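Local coordinates for X-PRO dipeptidase (Streptococcus pyogenes M1 GAS, PDB 3O5V), which probably hydrolyses Xaa-Pro dipeptides as a manganese-dependent proline dipeptidase, and is represented here by its creatinase/prolidase N-terminal domain alone, at residues A[9-14]-A[122-127]; A[17-22]-A[115-120]; A[54-59]-A[87-92]. All coordinates share one frame; numbering follows the deposited sequence. Where two conformers were deposited one is given.

Overall arrangement
The three contacts lie in one creatinase/prolidase N-terminal domain and all reach the same mixed sheet. Interaction 1 packs the N-terminal helix against the end of strand 120-123 and the start of helix 125-129. Interaction 2 is nested within it along the chain, with centres about 12 Å apart. The two touch where Leu12 O is 2.8 Å from Ala17 N, a probable hydrogen bond, and where Leu124 packs on Phe22. Interaction 3 is nested inside interaction 2, and Phe117 CZ lies 3.7 Å from Leu90 CD1. Interactions 1 and 3 do not touch; their centres are about 21 Å apart. The Peptidase_M24 part, which carries the catalytic metal site in this family, is absent from this construct.

Interaction 1 (A[9-14]-A[122-127]); sequences RLYLDQ and NNLTPY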
loop_
_atom_site.group_PDB
_atom_site.type_symbol
_atom_site.label_atom_id
_atom_site.label_comp_id
_atom_site.label_asym_id
_atom_site.label_seq_id
_atom_site.Cartn_x
_atom_site.Cartn_y
_atom_site.Cartn_z
ATOM N N ARG A 9 3.126 -1.077 11.974
ATOM C CA ARG A 9 3.331 -2.487 12.246
ATOM C C ARG A 9 2.898 -2.885 13.670
ATOM O O ARG A 9 2.308 -3.957 13.847
ATOM C CB ARG A 9 4.762 -2.928 11.909
ATOM C CG ARG A 9 5.052 -2.922 10.379
ATOM C CD ARG A 9 6.443 -3.449 10.055
ATOM N NE ARG A 9 7.476 -2.466 10.407
ATOM C CZ ARG A 9 8.040 -1.613 9.553
ATOM N NH1 ARG A 9 7.708 -1.614 8.257
ATOM N NH2 ARG A 9 8.959 -0.755 10.001
ATOM N N LEU A 10 3.130 -2.017 14.659
ATOM C CA LEU A 10 2.650 -2.277 16.020
ATOM C C LEU A 10 1.120 -2.332 16.025
ATOM O O LEU A 10 0.515 -3.247 16.606
ATOM C CB LEU A 10 3.139 -1.185 16.974
ATOM C CG LEU A 10 3.436 -1.538 18.441
ATOM C CD1 LEU A 10 3.350 -0.297 19.327
ATOM C CD2 LEU A 10 2.611 -2.690 18.997
ATOM N N TYR A 11 0.506 -1.347 15.375
ATOM C CA TYR A 11 -0.959 -1.267 15.278
ATOM C C TYR A 11 -1.569 -2.539 14.704
ATOM O O TYR A 11 -2.514 -3.097 15.282
ATOM C CB TYR A 11 -1.368 -0.069 14.424
ATOM C CG TYR A 11 -2.871 0.093 14.293
ATOM C CD1 TYR A 11 -3.648 0.494 15.381
ATOM C CD2 TYR A 11 -3.511 -0.157 13.079
ATOM C CE1 TYR A 11 -5.025 0.665 15.260
ATOM C CE2 TYR A 11 -4.888 0.005 12.949
ATOM C CZ TYR A 11 -5.636 0.405 14.044
ATOM O OH TYR A 11 -6.995 0.560 13.919
ATOM N N LEU A 12 -1.034 -2.993 13.569
ATOM C CA LEU A 12 -1.442 -4.250 12.954
ATOM C C LEU A 12 -1.322 -5.436 13.916
ATOM O O LEU A 12 -2.239 -6.257 14.011
ATOM C CB LEU A 12 -0.624 -4.506 11.681
ATOM C CG LEU A 12 -0.825 -3.500 10.539
ATOM C CD1 LEU A 12 0.217 -3.739 9.450
ATOM C CD2 LEU A 12 -2.250 -3.581 9.966
ATOM N N ASP A 13 -0.205 -5.515 14.638
ATOM C CA ASP A 13 -0.004 -6.591 15.607
ATOM C C ASP A 13 -1.016 -6.528 16.743
ATOM O O ASP A 13 -1.557 -7.559 17.132
ATOM C CB ASP A 13 1.426 -6.594 16.146
ATOM C CG ASP A 13 2.424 -7.204 15.163
ATOM O OD1 ASP A 13 2.014 -7.851 14.170
ATOM O OD2 ASP A 13 3.642 -7.034 15.389
ATOM N N GLN A 14 -1.274 -5.325 17.257
ATOM C CA GLN A 14 -2.321 -5.099 18.257
ATOM C C GLN A 14 -3.740 -5.460 17.775
ATOM O O GLN A 14 -4.584 -5.866 18.593
ATOM C CB GLN A 14 -2.289 -3.652 18.731
ATOM C CG GLN A 14 -1.092 -3.337 19.630
ATOM C CD GLN A 14 -0.864 -1.852 19.855
ATOM O OE1 GLN A 14 -1.329 -1.005 19.090
ATOM N NE2 GLN A 14 -0.126 -1.533 20.901
ATOM N N ASN A 122 -10.641 -4.229 6.629
ATOM C CA ASN A 122 -11.081 -3.346 7.713
ATOM C C ASN A 122 -10.649 -1.909 7.432
ATOM O O ASN A 122 -9.688 -1.683 6.695
ATOM C CB ASN A 122 -10.489 -3.793 9.055
ATOM C CG ASN A 122 -11.037 -5.129 9.529
ATOM O OD1 ASN A 122 -10.408 -5.818 10.339
ATOM N ND2 ASN A 122 -12.216 -5.499 9.036
ATOM N N ASN A 123 -11.351 -0.944 8.027
ATOM C CA ASN A 123 -11.091 0.486 7.809
ATOM C C ASN A 123 -9.890 1.047 8.597
ATOM O O ASN A 123 -9.859 0.988 9.823
ATOM C CB ASN A 123 -12.359 1.296 8.131
ATOM C CG ASN A 123 -12.293 2.742 7.647
ATOM O OD1 ASN A 123 -13.155 3.557 7.998
ATOM N ND2 ASN A 123 -11.303 3.068 6.842
ATOM N N LEU A 124 -8.927 1.608 7.866
ATOM C CA LEU A 124 -7.723 2.234 8.426
ATOM C C LEU A 124 -7.889 3.702 8.797
ATOM O O LEU A 124 -7.008 4.290 9.433
ATOM C CB LEU A 124 -6.601 2.202 7.396
ATOM C CG LEU A 124 -5.364 1.341 7.569
ATOM C CD1 LEU A 124 -4.453 1.553 6.346
ATOM C CD2 LEU A 124 -4.636 1.600 8.890
ATOM N N THR A 125 -8.984 4.318 8.373
ATOM C CA THR A 125 -9.087 5.769 8.508
ATOM C C THR A 125 -9.092 6.267 9.975
ATOM O O THR A 125 -8.529 7.326 10.238
ATOM C CB THR A 125 -10.186 6.399 7.586
ATOM O OG1 THR A 125 -11.474 5.867 7.921
ATOM C CG2 THR A 125 -9.860 6.100 6.088
ATOM N N PRO A 126 -9.664 5.484 10.931
ATOM C CA PRO A 126 -9.487 5.856 12.340
ATOM C C PRO A 126 -8.015 5.940 12.760
ATOM O O PRO A 126 -7.637 6.882 13.453
ATOM C CB PRO A 126 -10.200 4.727 13.099
ATOM C CG PRO A 126 -11.274 4.286 12.160
ATOM C CD PRO A 126 -10.628 4.368 10.790
ATOM N N TYR A 127 -7.193 4.980 12.344
ATOM C CA TYR A 127 -5.764 5.063 12.645
ATOM C C TYR A 127 -5.138 6.305 11.996
ATOM O O TYR A 127 -4.426 7.067 12.655
ATOM C CB TYR A 127 -5.001 3.796 12.224
ATOM C CG TYR A 127 -3.518 3.915 12.507
ATOM C CD1 TYR A 127 -2.998 3.550 13.752
ATOM C CD2 TYR A 127 -2.639 4.434 11.546
ATOM C CE1 TYR A 127 -1.636 3.677 14.036
ATOM C CE2 TYR A 127 -1.273 4.570 11.817
ATOM C CZ TYR A 127 -0.783 4.189 13.067
ATOM O OH TYR A 127 0.555 4.308 13.344
HETATM O O HOH W 1 -8.149 2.169 11.850
#
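Tyr11 OH and Tyr127 N are bridged by one water, which three protein groups grip. The water lies 2.9 Å from Tyr11 OH. It donates to Asn123 O, 2.9 Å away, and accepts from Tyr127 N at 3.0 Å. The two backbone groups lie on either side of the turn at Leu124: Asn123 ends strand 120-123 and Tyr127 is in helix 125-129. The two tyrosine side chains pass alongside each other, pointing opposite ways. Tyr127 CD1 sits over one face of the Tyr11 ring, toward the rim, 3.5 Å from Tyr11 CG. The rings meet obliquely, with planes at 40° and centroids 4.6 Å apart. This joins helix 3-14 to the C-terminal helix 125-129 on one side of the alpha/beta domain's sheet. Tyr11 CG lies anti to the backbone N (chi1 -179°), which carries the hydroxyl across to the water. Tyr127 CB adds a CH-pi contact on the same face, 4.1 Å from the Tyr11 ring centroid and 22° off the normal. Gln7 and Ile8, one helical turn earlier, also touch Tyr127. Leu124 is buried against strand 19-22, and its CD2 approaches Tyr11 CE2 at 4.4 Å.

Interaction 2 (A[17-22]-A[115-120]); sequences AELAIF and TIFSGQ
This is a buried, wholly apolar contact between strand 19-22 and the loop that leads into edge strand 120-123. The loop belongs to a beta-alpha-beta crossover: strand 97-100, helix 107-114, then strand 120-123, parallel to the first and next to it in the sheet. Phe117 reaches from this loop onto the sheet. Leu19 and Ile21 receive it. They are two residues apart on the strand, so both point to the same face. Ala20, between them, points the other way and packs on Ile8 and Leu12 of helix 3-14. Leu19 and Phe117 cross at about a right angle. Leu19 CD1 is 3.4 Å from Phe117 CE1, a close fit, and also touches CZ. Its approach to the ring is oblique. Ile21 and Phe117 approach from opposite directions. The CG1 branch of Ile21 is turned away from the carbonyl carbon and runs on extended (chi2 -177°), which brings CD1 over one ring face. Ile98 and Phe46, on the neighbouring strands, and Leu90 also touch Phe117. A glycerol, probably from the crystallisation liquor, lies about 4 Å from the Leu19 side chain. On the ring face opposite Ile21, Ile116 CG2 stands 3.6 Å above the plane, while Ile21 CD1 is 3.9 Å from Phe117 CE2.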
loop_
_atom_site.group_PDB
_atom_site.type_symbol
_atom_site.label_atom_id
_atom_site.label_comp_id
_atom_site.label_asym_id
_atom_site.label_seq_id
_atom_site.Cartn_x
_atom_site.Cartn_y
_atom_site.Cartn_z
ATOM N N ALA A 17 -3.836 -8.125 12.694
ATOM C CA ALA A 17 -3.913 -8.046 11.233
ATOM C C ALA A 17 -2.517 -8.197 10.652
ATOM O O ALA A 17 -1.527 -7.958 11.343
ATOM C CB ALA A 17 -4.520 -6.726 10.815
ATOM N N GLU A 18 -2.425 -8.576 9.383
ATOM C CA GLU A 18 -1.116 -8.856 8.795
ATOM C C GLU A 18 -0.661 -7.809 7.755
ATOM O O GLU A 18 0.485 -7.847 7.300
ATOM C CB GLU A 18 -1.096 -10.265 8.174
ATOM C CG GLU A 18 -1.378 -11.417 9.163
ATOM C CD GLU A 18 -2.864 -11.608 9.480
ATOM O OE1 GLU A 18 -3.722 -11.251 8.635
ATOM O OE2 GLU A 18 -3.172 -12.127 10.582
ATOM N N LEU A 19 -1.558 -6.903 7.367
ATOM C CA LEU A 19 -1.301 -6.031 6.208
ATOM C C LEU A 19 -2.108 -4.740 6.268
ATOM O O LEU A 19 -3.314 -4.773 6.512
ATOM C CB LEU A 19 -1.697 -6.768 4.922
ATOM C CG LEU A 19 -0.944 -6.642 3.585
ATOM C CD1 LEU A 19 -1.869 -6.734 2.352
ATOM C CD2 LEU A 19 0.021 -5.464 3.451
ATOM N N ALA A 20 -1.450 -3.606 6.036
ATOM C CA ALA A 20 -2.150 -2.342 5.792
ATOM C C ALA A 20 -1.861 -1.919 4.358
ATOM O O ALA A 20 -0.713 -2.023 3.896
ATOM C CB ALA A 20 -1.693 -1.260 6.767
ATOM N N ILE A 21 -2.892 -1.459 3.652
ATOM C CA ILE A 21 -2.727 -0.986 2.278
ATOM C C ILE A 21 -3.105 0.473 2.198
ATOM O O ILE A 21 -4.284 0.826 2.336
ATOM C CB ILE A 21 -3.575 -1.807 1.239
ATOM C CG1 ILE A 21 -3.340 -3.313 1.404
ATOM C CG2 ILE A 21 -3.295 -1.322 -0.183
ATOM C CD1 ILE A 21 -4.084 -4.187 0.375
ATOM N N PHE A 22 -2.114 1.339 2.007
ATOM C CA PHE A 22 -2.416 2.762 1.873
ATOM C C PHE A 22 -2.596 3.138 0.408
ATOM O O PHE A 22 -1.900 2.593 -0.448
ATOM C CB PHE A 22 -1.334 3.603 2.553
ATOM C CG PHE A 22 -1.211 3.330 4.029
ATOM C CD1 PHE A 22 -1.984 4.038 4.949
ATOM C CD2 PHE A 22 -0.344 2.341 4.497
ATOM C CE1 PHE A 22 -1.877 3.778 6.329
ATOM C CE2 PHE A 22 -0.223 2.073 5.867
ATOM C CZ PHE A 22 -1.004 2.793 6.783
ATOM N N THR A 115 -9.395 -9.133 -5.931
ATOM C CA THR A 115 -9.015 -10.182 -6.876
ATOM C C THR A 115 -7.647 -10.767 -6.524
ATOM O O THR A 115 -7.281 -11.824 -7.036
ATOM C CB THR A 115 -8.999 -9.716 -8.351
ATOM O OG1 THR A 115 -7.887 -8.821 -8.585
ATOM C CG2 THR A 115 -10.322 -9.066 -8.744
ATOM N N ILE A 116 -6.907 -10.073 -5.653
ATOM C CA ILE A 116 -5.562 -10.479 -5.213
ATOM C C ILE A 116 -5.580 -11.015 -3.790
ATOM O O ILE A 116 -4.939 -12.031 -3.500
ATOM C CB ILE A 116 -4.559 -9.278 -5.275
ATOM C CG1 ILE A 116 -4.407 -8.771 -6.700
ATOM C CG2 ILE A 116 -3.186 -9.651 -4.686
ATOM C CD1 ILE A 116 -3.800 -7.392 -6.781
ATOM N N PHE A 117 -6.279 -10.313 -2.899
ATOM C CA PHE A 117 -6.318 -10.657 -1.487
ATOM C C PHE A 117 -7.699 -11.194 -1.142
ATOM O O PHE A 117 -8.717 -10.521 -1.354
ATOM C CB PHE A 117 -6.024 -9.429 -0.615
ATOM C CG PHE A 117 -4.676 -8.807 -0.863
ATOM C CD1 PHE A 117 -3.554 -9.245 -0.159
ATOM C CD2 PHE A 117 -4.530 -7.779 -1.799
ATOM C CE1 PHE A 117 -2.300 -8.671 -0.382
ATOM C CE2 PHE A 117 -3.274 -7.198 -2.041
ATOM C CZ PHE A 117 -2.161 -7.649 -1.327
ATOM N N SER A 118 -7.735 -12.398 -0.592
ATOM C CA SER A 118 -9.006 -13.006 -0.254
ATOM C C SER A 118 -9.375 -12.740 1.201
ATOM O O SER A 118 -10.468 -13.094 1.634
ATOM C CB SER A 118 -8.993 -14.508 -0.587
ATOM O OG SER A 118 -8.007 -15.165 0.181
ATOM N N GLY A 119 -8.486 -12.070 1.939
ATOM C CA GLY A 119 -8.729 -11.752 3.348
ATOM C C GLY A 119 -9.827 -10.738 3.632
ATOM O O GLY A 119 -10.401 -10.143 2.714
ATOM N N GLN A 120 -10.111 -10.545 4.917
ATOM C CA GLN A 120 -11.103 -9.587 5.384
ATOM C C GLN A 120 -10.527 -8.176 5.435
ATOM O O GLN A 120 -9.493 -7.958 6.068
ATOM C CB GLN A 120 -11.546 -9.972 6.797
ATOM C CG GLN A 120 -12.917 -9.487 7.163
ATOM C CD GLN A 120 -13.990 -10.187 6.343
ATOM O OE1 GLN A 120 -14.977 -9.573 5.945
ATOM N NE2 GLN A 120 -13.786 -11.481 6.066
#

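Interaction 3 (A[54-59]-A[87-92]); sequences VLFVPA and KAVLPN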
loop_
_atom_site.group_PDB
_atom_site.type_symbol
_atom_site.label_atom_id
_atom_site.label_comp_id
_atom_site.label_asym_id
_atom_site.label_seq_id
_atom_site.Cartn_x
_atom_site.Cartn_y
_atom_site.Cartn_z
ATOM N N VAL A 54 6.312 -2.371 0.789
ATOM C CA VAL A 54 6.483 -2.314 -0.661
ATOM C C VAL A 54 5.678 -1.160 -1.238
ATOM O O VAL A 54 4.454 -1.079 -1.031
ATOM C CB VAL A 54 6.042 -3.622 -1.353
ATOM C CG1 VAL A 54 6.247 -3.522 -2.875
ATOM C CG2 VAL A 54 6.811 -4.816 -0.798
ATOM N N LEU A 55 6.356 -0.278 -1.977
ATOM C CA LEU A 55 5.656 0.770 -2.702
ATOM C C LEU A 55 5.398 0.324 -4.137
ATOM O O LEU A 55 6.325 -0.105 -4.834
ATOM C CB LEU A 55 6.431 2.099 -2.689
ATOM C CG LEU A 55 5.667 3.251 -3.369
ATOM C CD1 LEU A 55 4.447 3.677 -2.561
ATOM C CD2 LEU A 55 6.582 4.435 -3.605
ATOM N N PHE A 56 4.143 0.442 -4.562
ATOM C CA PHE A 56 3.725 0.107 -5.936
ATOM C C PHE A 56 3.273 1.374 -6.665
ATOM O O PHE A 56 2.350 2.056 -6.201
ATOM C CB PHE A 56 2.571 -0.920 -5.904
ATOM C CG PHE A 56 2.132 -1.369 -7.277
ATOM C CD1 PHE A 56 2.873 -2.315 -7.979
ATOM C CD2 PHE A 56 0.983 -0.839 -7.869
ATOM C CE1 PHE A 56 2.493 -2.725 -9.284
ATOM C CE2 PHE A 56 0.582 -1.249 -9.158
ATOM C CZ PHE A 56 1.350 -2.192 -9.864
ATOM N N VAL A 57 3.916 1.689 -7.797
ATOM C CA VAL A 57 3.674 2.940 -8.524
ATOM C C VAL A 57 3.627 2.738 -10.052
ATOM O O VAL A 57 4.093 1.721 -10.554
ATOM C CB VAL A 57 4.788 4.014 -8.199
ATOM C CG1 VAL A 57 4.668 4.513 -6.756
ATOM C CG2 VAL A 57 6.205 3.452 -8.454
ATOM N N PRO A 58 3.088 3.725 -10.798
ATOM C CA PRO A 58 3.335 3.691 -12.246
ATOM C C PRO A 58 4.832 3.716 -12.543
ATOM O O PRO A 58 5.596 4.378 -11.820
ATOM C CB PRO A 58 2.704 4.989 -12.742
ATOM C CG PRO A 58 1.756 5.426 -11.649
ATOM C CD PRO A 58 2.345 4.923 -10.380
ATOM N N ALA A 59 5.243 3.027 -13.607
ATOM C CA ALA A 59 6.652 2.964 -14.010
ATOM C C ALA A 59 7.256 4.359 -14.084
ATOM O O ALA A 59 8.406 4.560 -13.709
ATOM C CB ALA A 59 6.778 2.282 -15.364
ATOM N N LYS A 87 0.249 -8.913 -7.855
ATOM C CA LYS A 87 0.338 -10.344 -7.561
ATOM C C LYS A 87 1.745 -10.886 -7.866
ATOM O O LYS A 87 2.294 -11.649 -7.077
ATOM C CB LYS A 87 -0.738 -11.125 -8.342
ATOM C CG LYS A 87 -0.698 -12.659 -8.158
ATOM C CD LYS A 87 -0.935 -13.063 -6.711
ATOM C CE LYS A 87 -0.870 -14.591 -6.540
ATOM N NZ LYS A 87 -1.086 -14.994 -5.123
ATOM N N ALA A 88 2.326 -10.467 -8.989
ATOM C CA ALA A 88 3.640 -10.959 -9.419
ATOM C C ALA A 88 4.794 -10.461 -8.542
ATOM O O ALA A 88 5.752 -11.210 -8.302
ATOM C CB ALA A 88 3.895 -10.607 -10.893
ATOM N N VAL A 89 4.702 -9.221 -8.041
ATOM C CA VAL A 89 5.841 -8.593 -7.336
ATOM C C VAL A 89 5.841 -8.701 -5.800
ATOM O O VAL A 89 6.903 -8.623 -5.178
ATOM C CB VAL A 89 6.063 -7.096 -7.740
ATOM C CG1 VAL A 89 6.197 -6.961 -9.245
ATOM C CG2 VAL A 89 4.945 -6.178 -7.189
ATOM N N LEU A 90 4.665 -8.850 -5.199
ATOM C CA LEU A 90 4.553 -8.885 -3.739
ATOM C C LEU A 90 5.036 -10.231 -3.175
ATOM O O LEU A 90 4.867 -11.263 -3.828
ATOM C CB LEU A 90 3.113 -8.635 -3.302
ATOM C CG LEU A 90 2.528 -7.220 -3.382
ATOM C CD1 LEU A 90 1.216 -7.216 -2.667
ATOM C CD2 LEU A 90 3.431 -6.201 -2.737
ATOM N N PRO A 91 5.623 -10.222 -1.961
ATOM C CA PRO A 91 6.124 -11.485 -1.376
ATOM C C PRO A 91 5.012 -12.439 -0.943
ATOM O O PRO A 91 5.225 -13.651 -0.884
ATOM C CB PRO A 91 6.920 -11.021 -0.150
ATOM C CG PRO A 91 6.365 -9.635 0.175
ATOM C CD PRO A 91 5.982 -9.040 -1.144
ATOM N N ASN A 92 3.833 -11.894 -0.657
ATOM C CA ASN A 92 2.778 -12.628 0.025
ATOM C C ASN A 92 1.424 -11.949 -0.179
ATOM O O ASN A 92 1.323 -10.734 -0.046
ATOM C CB ASN A 92 3.107 -12.685 1.528
ATOM C CG ASN A 92 2.139 -13.532 2.310
ATOM O OD1 ASN A 92 2.436 -14.681 2.646
ATOM N ND2 ASN A 92 0.984 -12.978 2.624
#
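Val54 and Leu90 form the tight part of this contact, while Pro91 and Val89 make its looser margins. Both segments belong to the alpha/beta creatinase/prolidase N-terminal domain, where strand 54-58 of the mixed sheet meets the end of helix 82-89 and the chain just after it. That helix lies on the connection from edge strand 73-76 across one face of the sheet to strand 97-100. Leu90 is the first residue to leave helical geometry, and it drops its side chain onto the sheet. Its CD2 is the touching branch. It nestles against the fork of Val54, 3.9 Å from Val54 CB and 4.1 Å from Val54 CG2. The other branch of the fork, Val54 CG1, is also 3.9 Å from Leu90 CD2. Leu90 is buried here, with Phe46 and Tyr48 of strand 44-48 touching it as well. Toward solvent the fit slackens. Pro91 is exposed, and its CD comes only within 4.3 Å of Val54 CG2. At the helix end the backbones stand further apart, with Phe56 CA and Val89 CA 9.1 Å from each other. Phe56 packs against helix 82-89, where Lys85 and Ile86 touch it. The Tyr76 ring meets it nearly parallel. Val89, partly exposed, comes to this ring obliquely, its CG2 4.5 Å from Phe56 CD1.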